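Local coordinates for protein hookworm platelet inhibitor 1 (Ancylostoma caninum, PDB 4TPV) that inhibits platelet aggregation and adhesion to fibrinogen and collagen, possibly by binding the integrins GPIIb/IIIa and alpha-2/beta-1, at residues 47-59 with 126-140. Sequence-based numbering, arbitrary orientation.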
ATOM      1  N   THR A  47      -7.966 -11.251   2.595  1.00 10.09           N
ATOM      2  CA  THR A  47      -9.233 -10.625   2.956  1.00 10.81           C
ATOM      3  C   THR A  47      -9.378  -9.213   2.352  1.00 11.18           C
ATOM      4  O   THR A  47     -10.448  -8.857   1.830  1.00 10.28           O
ATOM      5  CB  THR A  47      -9.384 -10.574   4.477  1.00 18.06           C
ATOM      6  OG1 THR A  47      -9.530 -11.923   4.955  1.00 19.91           O
ATOM      7  CG2 THR A  47     -10.616  -9.784   4.859  1.00 24.23           C
ATOM      8  N   LEU A  48      -8.315  -8.416   2.409  1.00 10.74           N
ATOM      9  CA  LEU A  48      -8.311  -7.127   1.732  1.00  9.89           C
ATOM     10  C   LEU A  48      -8.406  -7.286   0.220  1.00 12.00           C
ATOM     11  O   LEU A  48      -9.002  -6.445  -0.449  1.00 13.13           O
ATOM     12  CB  LEU A  48      -7.053  -6.339   2.086  1.00 10.42           C
ATOM     13  CG  LEU A  48      -7.049  -5.878   3.526  1.00  9.38           C
ATOM     14  CD1 LEU A  48      -5.832  -4.987   3.760  1.00  9.95           C
ATOM     15  CD2 LEU A  48      -8.337  -5.120   3.858  1.00 16.56           C
ATOM     16  N   GLU A  49      -7.832  -8.362  -0.320  1.00 11.49           N
ATOM     17  CA  GLU A  49      -7.990  -8.607  -1.753  1.00 10.71           C
ATOM     18  C   GLU A  49      -9.463  -8.779  -2.109  1.00 10.55           C
ATOM     19  O   GLU A  49      -9.936  -8.223  -3.107  1.00 11.19           O
ATOM     20  CB  GLU A  49      -7.202  -9.836  -2.224  1.00 10.83           C
ATOM     21  CG  GLU A  49      -7.536 -10.227  -3.678  1.00  9.27           C
ATOM     22  CD  GLU A  49      -6.667 -11.356  -4.221  1.00  9.93           C
ATOM     23  OE1 GLU A  49      -7.247 -12.355  -4.717  1.00 12.45           O
ATOM     24  OE2 GLU A  49      -5.429 -11.238  -4.172  1.00 12.33           O
ATOM     25  N   GLU A  50     -10.201  -9.547  -1.309  1.00  9.81           N
ATOM     26  CA  GLU A  50     -11.622  -9.716  -1.589  1.00  9.77           C
ATOM     27  C   GLU A  50     -12.363  -8.371  -1.471  1.00 11.90           C
ATOM     28  O   GLU A  50     -13.228  -8.066  -2.293  1.00 11.41           O
ATOM     29  CB  GLU A  50     -12.245 -10.757  -0.667  1.00 10.48           C
ATOM     30  CG  GLU A  50     -13.776 -10.729  -0.671  1.00 11.00           C
ATOM     31  CD  GLU A  50     -14.429 -11.277  -1.939  1.00 14.68           C
ATOM     32  OE1 GLU A  50     -13.720 -11.682  -2.884  1.00 15.28           O
ATOM     33  OE2 GLU A  50     -15.678 -11.283  -1.978  1.00 15.93           O
ATOM     34  N   LYS A  51     -11.990  -7.558  -0.484  1.00 11.00           N
ATOM     35  CA  LYS A  51     -12.575  -6.224  -0.342  1.00 10.86           C
ATOM     36  C   LYS A  51     -12.269  -5.388  -1.587  1.00 10.17           C
ATOM     37  O   LYS A  51     -13.130  -4.656  -2.111  1.00 11.72           O
ATOM     38  CB  LYS A  51     -12.034  -5.538   0.919  1.00 14.94           C
ATOM     39  CG  LYS A  51     -12.709  -4.222   1.290  1.00 17.71           C
ATOM     40  CD  LYS A  51     -12.058  -3.639   2.539  1.00 20.02           C
ATOM     41  CE  LYS A  51     -12.683  -2.297   2.911  1.00 26.98           C
ATOM     42  NZ  LYS A  51     -11.872  -1.569   3.931  1.00 32.49           N
ATOM     43  N   ALA A  52     -11.046  -5.527  -2.072  1.00 10.72           N
ATOM     44  CA  ALA A  52     -10.638  -4.794  -3.266  1.00  8.62           C
ATOM     45  C   ALA A  52     -11.429  -5.228  -4.498  1.00  8.97           C
ATOM     46  O   ALA A  52     -11.810  -4.379  -5.315  1.00 10.38           O
ATOM     47  CB  ALA A  52      -9.126  -4.964  -3.503  1.00  8.95           C
ATOM     48  N   TYR A  53     -11.694  -6.537  -4.640  1.00  9.29           N
ATOM     49  CA  TYR A  53     -12.489  -7.013  -5.776  1.00 10.48           C
ATOM     50  C   TYR A  53     -13.932  -6.525  -5.682  1.00 12.38           C
ATOM     51  O   TYR A  53     -14.500  -6.060  -6.667  1.00 12.57           O
ATOM     52  CB  TYR A  53     -12.435  -8.557  -5.908  1.00 10.07           C
ATOM     53  CG  TYR A  53     -11.328  -8.960  -6.835  1.00 10.02           C
ATOM     54  CD1 TYR A  53     -11.500  -8.897  -8.216  1.00 11.71           C
ATOM     55  CD2 TYR A  53     -10.082  -9.303  -6.347  1.00  9.92           C
ATOM     56  CE1 TYR A  53     -10.469  -9.201  -9.087  1.00 10.22           C
ATOM     57  CE2 TYR A  53      -9.032  -9.600  -7.210  1.00 10.35           C
ATOM     58  CZ  TYR A  53      -9.236  -9.555  -8.586  1.00  9.94           C
ATOM     59  OH  TYR A  53      -8.216  -9.850  -9.453  1.00 11.98           O
ATOM     60  N   LYS A  54     -14.523  -6.618  -4.502  1.00 12.51           N
ATOM     61  CA  LYS A  54     -15.904  -6.217  -4.345  1.00 13.19           C
ATOM     62  C   LYS A  54     -16.062  -4.738  -4.692  1.00 13.43           C
ATOM     63  O   LYS A  54     -17.079  -4.330  -5.263  1.00 15.04           O
ATOM     64  CB  LYS A  54     -16.387  -6.516  -2.922  1.00 15.68           C
ATOM     65  CG  LYS A  54     -16.699  -8.010  -2.690  1.00 15.02           C
ATOM     66  CD  LYS A  54     -17.913  -8.464  -3.501  1.00 15.57           C
ATOM     67  CE  LYS A  54     -18.292  -9.945  -3.265  1.00 19.03           C
ATOM     68  NZ  LYS A  54     -17.406 -10.946  -3.935  1.00 16.55           N
ATOM     69  N   SER A  55     -15.036  -3.949  -4.385  1.00 10.13           N
ATOM     70  CA  SER A  55     -15.066  -2.517  -4.677  1.00  9.49           C
ATOM     71  C   SER A  55     -14.733  -2.240  -6.143  1.00  9.57           C
ATOM     72  O   SER A  55     -15.391  -1.423  -6.803  1.00 11.85           O
ATOM     73  CB  SER A  55     -14.090  -1.756  -3.780  1.00 16.97           C
ATOM     74  OG  SER A  55     -14.110  -0.383  -4.124  1.00 21.19           O
ATOM     75  N   ALA A  56     -13.710  -2.921  -6.653  1.00 12.68           N
ATOM     76  CA  ALA A  56     -13.294  -2.746  -8.049  1.00 10.84           C
ATOM     77  C   ALA A  56     -14.420  -3.013  -9.034  1.00 12.25           C
ATOM     78  O   ALA A  56     -14.535  -2.334 -10.038  1.00 12.58           O
ATOM     79  CB  ALA A  56     -12.116  -3.653  -8.375  1.00 11.95           C
ATOM     80  N   GLU A  57     -15.261  -4.004  -8.754  1.00 10.99           N
ATOM     81  CA  GLU A  57     -16.272  -4.393  -9.724  1.00 10.95           C
ATOM     82  C   GLU A  57     -17.357  -3.337  -9.885  1.00 11.18           C
ATOM     83  O   GLU A  57     -18.161  -3.426 -10.815  1.00 13.35           O
ATOM     84  CB  GLU A  57     -16.905  -5.729  -9.330  1.00 15.14           C
ATOM     85  CG  GLU A  57     -15.952  -6.894  -9.404  1.00 23.30           C
ATOM     86  CD  GLU A  57     -16.478  -8.116  -8.676  1.00 37.04           C
ATOM     87  OE1 GLU A  57     -17.609  -8.050  -8.135  1.00 44.21           O
ATOM     88  OE2 GLU A  57     -15.753  -9.138  -8.645  1.00 41.31           O
ATOM     89  N   LYS A  58     -17.384  -2.349  -8.986  1.00 10.87           N
ATOM     90  CA  LYS A  58     -18.314  -1.237  -9.131  1.00 11.10           C
ATOM     91  C   LYS A  58     -17.851  -0.308 -10.246  1.00 14.00           C
ATOM     92  O   LYS A  58     -18.623   0.500 -10.746  1.00 13.01           O
ATOM     93  CB  LYS A  58     -18.455  -0.471  -7.812  1.00 14.14           C
ATOM     94  CG  LYS A  58     -19.005  -1.320  -6.661  1.00 16.83           C
ATOM     95  CD  LYS A  58     -19.188  -0.431  -5.444  1.00 19.43           C
ATOM     96  CE  LYS A  58     -19.431  -1.197  -4.170  1.00 21.10           C
ATOM     97  NZ  LYS A  58     -19.143  -0.275  -3.014  1.00 18.66           N
ATOM     98  N   CYS A  59     -16.584  -0.431 -10.623  1.00 13.88           N
ATOM     99  CA  CYS A  59     -16.030   0.278 -11.783  1.00 13.82           C
ATOM    100  C   CYS A  59     -16.045   1.795 -11.637  1.00 16.67           C
ATOM    101  O   CYS A  59     -16.161   2.512 -12.634  1.00 15.62           O
ATOM    102  CB  CYS A  59     -16.773  -0.117 -13.063  1.00 15.45           C
ATOM    103  SG  CYS A  59     -16.254  -1.767 -13.684  1.00 19.14           S
ATOM    104  N   ASP A 126     -11.679  -5.472 -15.572  1.00 13.58           N
ATOM    105  CA  ASP A 126     -11.962  -4.672 -16.755  1.00 11.39           C
ATOM    106  C   ASP A 126     -13.265  -3.908 -16.596  1.00 14.99           C
ATOM    107  O   ASP A 126     -14.293  -4.481 -16.243  1.00 15.76           O
ATOM    108  CB  ASP A 126     -12.047  -5.549 -18.013  1.00 15.64           C
ATOM    109  CG  ASP A 126     -12.301  -4.727 -19.283  1.00 23.63           C
ATOM    110  OD1 ASP A 126     -11.343  -4.094 -19.766  1.00 27.62           O
ATOM    111  OD2 ASP A 126     -13.445  -4.717 -19.794  1.00 27.55           O
ATOM    112  N   CYS A 127     -13.218  -2.616 -16.888  1.00 13.17           N
ATOM    113  CA  CYS A 127     -14.421  -1.803 -16.922  1.00 15.28           C
ATOM    114  C   CYS A 127     -14.526  -1.139 -18.271  1.00 16.36           C
ATOM    115  O   CYS A 127     -13.773  -0.202 -18.554  1.00 17.69           O
ATOM    116  CB  CYS A 127     -14.389  -0.744 -15.831  1.00 16.73           C
ATOM    117  SG  CYS A 127     -14.311  -1.408 -14.165  1.00 17.95           S
ATOM    118  N   SER A 128     -15.408  -1.662 -19.117  1.00 13.89           N
ATOM    119  CA  SER A 128     -15.708  -1.044 -20.408  1.00 19.96           C
ATOM    120  C   SER A 128     -14.443  -0.795 -21.221  1.00 19.89           C
ATOM    121  O   SER A 128     -14.300   0.241 -21.867  1.00 21.28           O
ATOM    122  CB  SER A 128     -16.475   0.266 -20.198  1.00 29.81           C
ATOM    123  OG  SER A 128     -17.403   0.491 -21.244  1.00 41.08           O
ATOM    124  N   GLY A 129     -13.522  -1.749 -21.176  1.00 14.30           N
ATOM    125  CA  GLY A 129     -12.346  -1.708 -22.027  1.00 18.99           C
ATOM    126  C   GLY A 129     -11.146  -1.052 -21.385  1.00 16.06           C
ATOM    127  O   GLY A 129     -10.073  -0.996 -21.995  1.00 18.30           O
ATOM    128  N   LYS A 130     -11.317  -0.557 -20.163  1.00 14.71           N
ATOM    129  CA  LYS A 130     -10.201  -0.025 -19.384  1.00 15.70           C
ATOM    130  C   LYS A 130      -9.877  -0.930 -18.205  1.00 15.92           C
ATOM    131  O   LYS A 130     -10.775  -1.476 -17.576  1.00 16.89           O
ATOM    132  CB  LYS A 130     -10.514   1.377 -18.854  1.00 16.85           C
ATOM    133  CG  LYS A 130     -10.849   2.392 -19.920  1.00 26.46           C
ATOM    134  CD  LYS A 130     -11.151   3.745 -19.308  1.00 34.72           C
ATOM    135  CE  LYS A 130     -11.639   4.729 -20.363  1.00 42.44           C
ATOM    136  NZ  LYS A 130     -12.936   4.318 -20.983  1.00 42.66           N
ATOM    137  N   THR A 131      -8.597  -1.044 -17.878  1.00 11.32           N
ATOM    138  CA  THR A 131      -8.183  -1.800 -16.694  1.00  9.91           C
ATOM    139  C   THR A 131      -8.309  -0.915 -15.467  1.00 15.14           C
ATOM    140  O   THR A 131      -7.841   0.212 -15.468  1.00 12.33           O
ATOM    141  CB  THR A 131      -6.748  -2.316 -16.840  1.00 12.16           C
ATOM    142  OG1 THR A 131      -6.665  -3.133 -18.016  1.00 14.78           O
ATOM    143  CG2 THR A 131      -6.320  -3.128 -15.617  1.00 13.51           C
ATOM    144  N   HIS A 132      -8.977  -1.425 -14.438  1.00 11.54           N
ATOM    145  CA  HIS A 132      -8.989  -0.789 -13.125  1.00 10.85           C
ATOM    146  C   HIS A 132      -8.172  -1.648 -12.186  1.00 12.87           C
ATOM    147  O   HIS A 132      -8.374  -2.856 -12.094  1.00 12.10           O
ATOM    148  CB  HIS A 132     -10.404  -0.634 -12.551  1.00 11.86           C
ATOM    149  CG  HIS A 132     -11.258   0.387 -13.248  1.00  9.73           C
ATOM    150  ND1 HIS A 132     -12.227   1.106 -12.586  1.00 14.21           N
ATOM    151  CD2 HIS A 132     -11.279   0.817 -14.534  1.00 12.43           C
ATOM    152  CE1 HIS A 132     -12.824   1.925 -13.436  1.00 15.60           C
ATOM    153  NE2 HIS A 132     -12.263   1.776 -14.623  1.00 13.48           N
ATOM    154  N   VAL A 133      -7.226  -1.015 -11.511  1.00  9.50           N
ATOM    155  CA  VAL A 133      -6.465  -1.663 -10.474  1.00  8.21           C
ATOM    156  C   VAL A 133      -6.879  -1.012  -9.169  1.00 11.97           C
ATOM    157  O   VAL A 133      -6.890   0.224  -9.073  1.00 11.26           O
ATOM    158  CB  VAL A 133      -4.956  -1.491 -10.678  1.00  9.75           C
ATOM    159  CG1 VAL A 133      -4.201  -2.152  -9.530  1.00 12.21           C
ATOM    160  CG2 VAL A 133      -4.536  -2.061 -12.025  1.00 10.33           C
ATOM    161  N   VAL A 134      -7.234  -1.821  -8.175  1.00  9.45           N
ATOM    162  CA  VAL A 134      -7.634  -1.307  -6.855  1.00  8.22           C
ATOM    163  C   VAL A 134      -6.847  -2.027  -5.784  1.00 10.63           C
ATOM    164  O   VAL A 134      -6.758  -3.257  -5.800  1.00 10.79           O
ATOM    165  CB  VAL A 134      -9.151  -1.515  -6.591  1.00  8.22           C
ATOM    166  CG1 VAL A 134      -9.490  -1.185  -5.154  1.00  8.11           C
ATOM    167  CG2 VAL A 134      -9.990  -0.710  -7.578  1.00 13.13           C
ATOM    168  N   CYS A 135      -6.270  -1.270  -4.859  1.00  8.17           N
ATOM    169  CA  CYS A 135      -5.657  -1.862  -3.689  1.00  8.25           C
ATOM    170  C   CYS A 135      -6.331  -1.311  -2.440  1.00 10.37           C
ATOM    171  O   CYS A 135      -6.668  -0.129  -2.367  1.00  9.93           O
ATOM    172  CB  CYS A 135      -4.155  -1.591  -3.644  1.00  7.19           C
ATOM    173  SG  CYS A 135      -3.153  -2.462  -4.888  1.00 10.04           S
ATOM    174  N   GLN A 136      -6.539  -2.200  -1.479  1.00  8.21           N
ATOM    175  CA  GLN A 136      -7.127  -1.868  -0.198  1.00  7.53           C
ATOM    176  C   GLN A 136      -6.067  -2.082   0.869  1.00  7.63           C
ATOM    177  O   GLN A 136      -5.285  -3.044   0.810  1.00  8.21           O
ATOM    178  CB  GLN A 136      -8.373  -2.741   0.073  1.00 10.73           C
ATOM    179  CG  GLN A 136      -9.535  -2.447  -0.866  1.00 12.84           C
ATOM    180  CD  GLN A 136     -10.477  -1.404  -0.314  1.00 19.18           C
ATOM    181  OE1 GLN A 136     -10.280  -0.893   0.793  1.00 21.04           O
ATOM    182  NE2 GLN A 136     -11.516  -1.074  -1.084  1.00 16.11           N
ATOM    183  N   TYR A 137      -6.023  -1.169   1.834  1.00  7.37           N
ATOM    184  CA  TYR A 137      -5.000  -1.201   2.866  1.00 11.29           C
ATOM    185  C   TYR A 137      -5.596  -1.333   4.260  1.00  8.65           C
ATOM    186  O   TYR A 137      -6.793  -1.069   4.488  1.00  9.46           O
ATOM    187  CB  TYR A 137      -4.138   0.068   2.774  1.00  9.35           C
ATOM    188  CG  TYR A 137      -3.526   0.249   1.400  1.00  8.25           C
ATOM    189  CD1 TYR A 137      -2.340  -0.380   1.058  1.00 11.34           C
ATOM    190  CD2 TYR A 137      -4.173   1.007   0.421  1.00  7.03           C
ATOM    191  CE1 TYR A 137      -1.782  -0.234  -0.234  1.00 13.04           C
ATOM    192  CE2 TYR A 137      -3.627   1.156  -0.856  1.00  9.35           C
ATOM    193  CZ  TYR A 137      -2.423   0.546  -1.172  1.00  8.85           C
ATOM    194  OH  TYR A 137      -1.885   0.709  -2.435  1.00  9.30           O
ATOM    195  N   GLY A 138      -4.754  -1.743   5.205  1.00  8.17           N
ATOM    196  CA  GLY A 138      -5.169  -1.834   6.598  1.00  9.98           C
ATOM    197  C   GLY A 138      -3.990  -1.755   7.552  1.00 11.12           C
ATOM    198  O   GLY A 138      -2.843  -1.912   7.143  1.00 11.06           O
ATOM    199  N   PRO A 139      -4.263  -1.463   8.834  1.00 10.64           N
ATOM    200  CA  PRO A 139      -5.609  -1.160   9.334  1.00  9.17           C
ATOM    201  C   PRO A 139      -6.058   0.245   8.979  1.00 11.71           C
ATOM    202  O   PRO A 139      -5.282   1.060   8.475  1.00 14.24           O
ATOM    203  CB  PRO A 139      -5.470  -1.309  10.862  1.00 14.23           C
ATOM    204  CG  PRO A 139      -3.999  -1.483  11.144  1.00 23.15           C
ATOM    205  CD  PRO A 139      -3.235  -1.297   9.870  1.00 15.53           C
ATOM    206  N   GLU A 140      -7.324   0.539   9.233  1.00 13.20           N
ATOM    207  CA  GLU A 140      -7.841   1.867   8.922  1.00 11.25           C
ATOM    208  C   GLU A 140      -7.243   2.951   9.818  1.00 15.11           C
ATOM    209  O   GLU A 140      -7.258   2.849  11.047  1.00 18.46           O
ATOM    210  CB  GLU A 140      -9.366   1.876   9.030  1.00 19.39           C
ATOM    211  CG  GLU A 140     -10.061   1.044   7.964  1.00 27.61           C
ATOM    212  CD  GLU A 140     -11.564   0.968   8.181  1.00 42.62           C
ATOM    213  OE1 GLU A 140     -12.046   1.475   9.220  1.00 48.72           O
ATOM    214  OE2 GLU A 140     -12.260   0.398   7.314  1.00 48.54           O
TER
HETATM  215  O   HOH W   1      -9.251  -1.477   3.260  1.00 24.04           O
HETATM  216  O   HOH W   2     -12.858   0.049 -10.257  1.00 13.16           O
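Gln136 lies against the helix between Lys51, Ala52 and Ser55, its CG resting 3.5 Å from Ala52 CA. A bend at chi2 (-92°) turns its amide along the helix surface, bringing NE2 beside Ser55 CB, while the extended Lys51 side chain crosses that of Gln136 at about a right angle, with Lys51 CE 3.5 Å from Gln136 OE1. One water joins Lys51 NZ, Gln136 OE1 and Tyr137 O; Lys51 NZ also makes a long salt bridge (3.9 Å) to Glu140 OE2. Ser55 OG instead hydrogen-bonds Glu68 OE2 on the neighbouring strand 68-73. Towards the N-terminal end of the helix, Leu48 lays CD1 over the backbone of Gln136 to Gly138. In the other direction Val134 fits its two methyls to two small residues: CG1 faces Ala52 CB, and CG2 meets Ala56 CB at 3.7 Å. A second water, in the plane of the His132 ring, links His132 ND1 to Ala56 O. The Cys59–Cys127 disulfide (chi3 -85°) then ties the turn that follows the helix to the beta hairpin, at the end of strand 119-127, with Cys127 SG 3.5 Å above the centre of the His132 ring. Helix 46-56 thus covers one face of the central sheet while helix 80-89 packs on the other, the alpha-beta-alpha sandwich of CAP proteins.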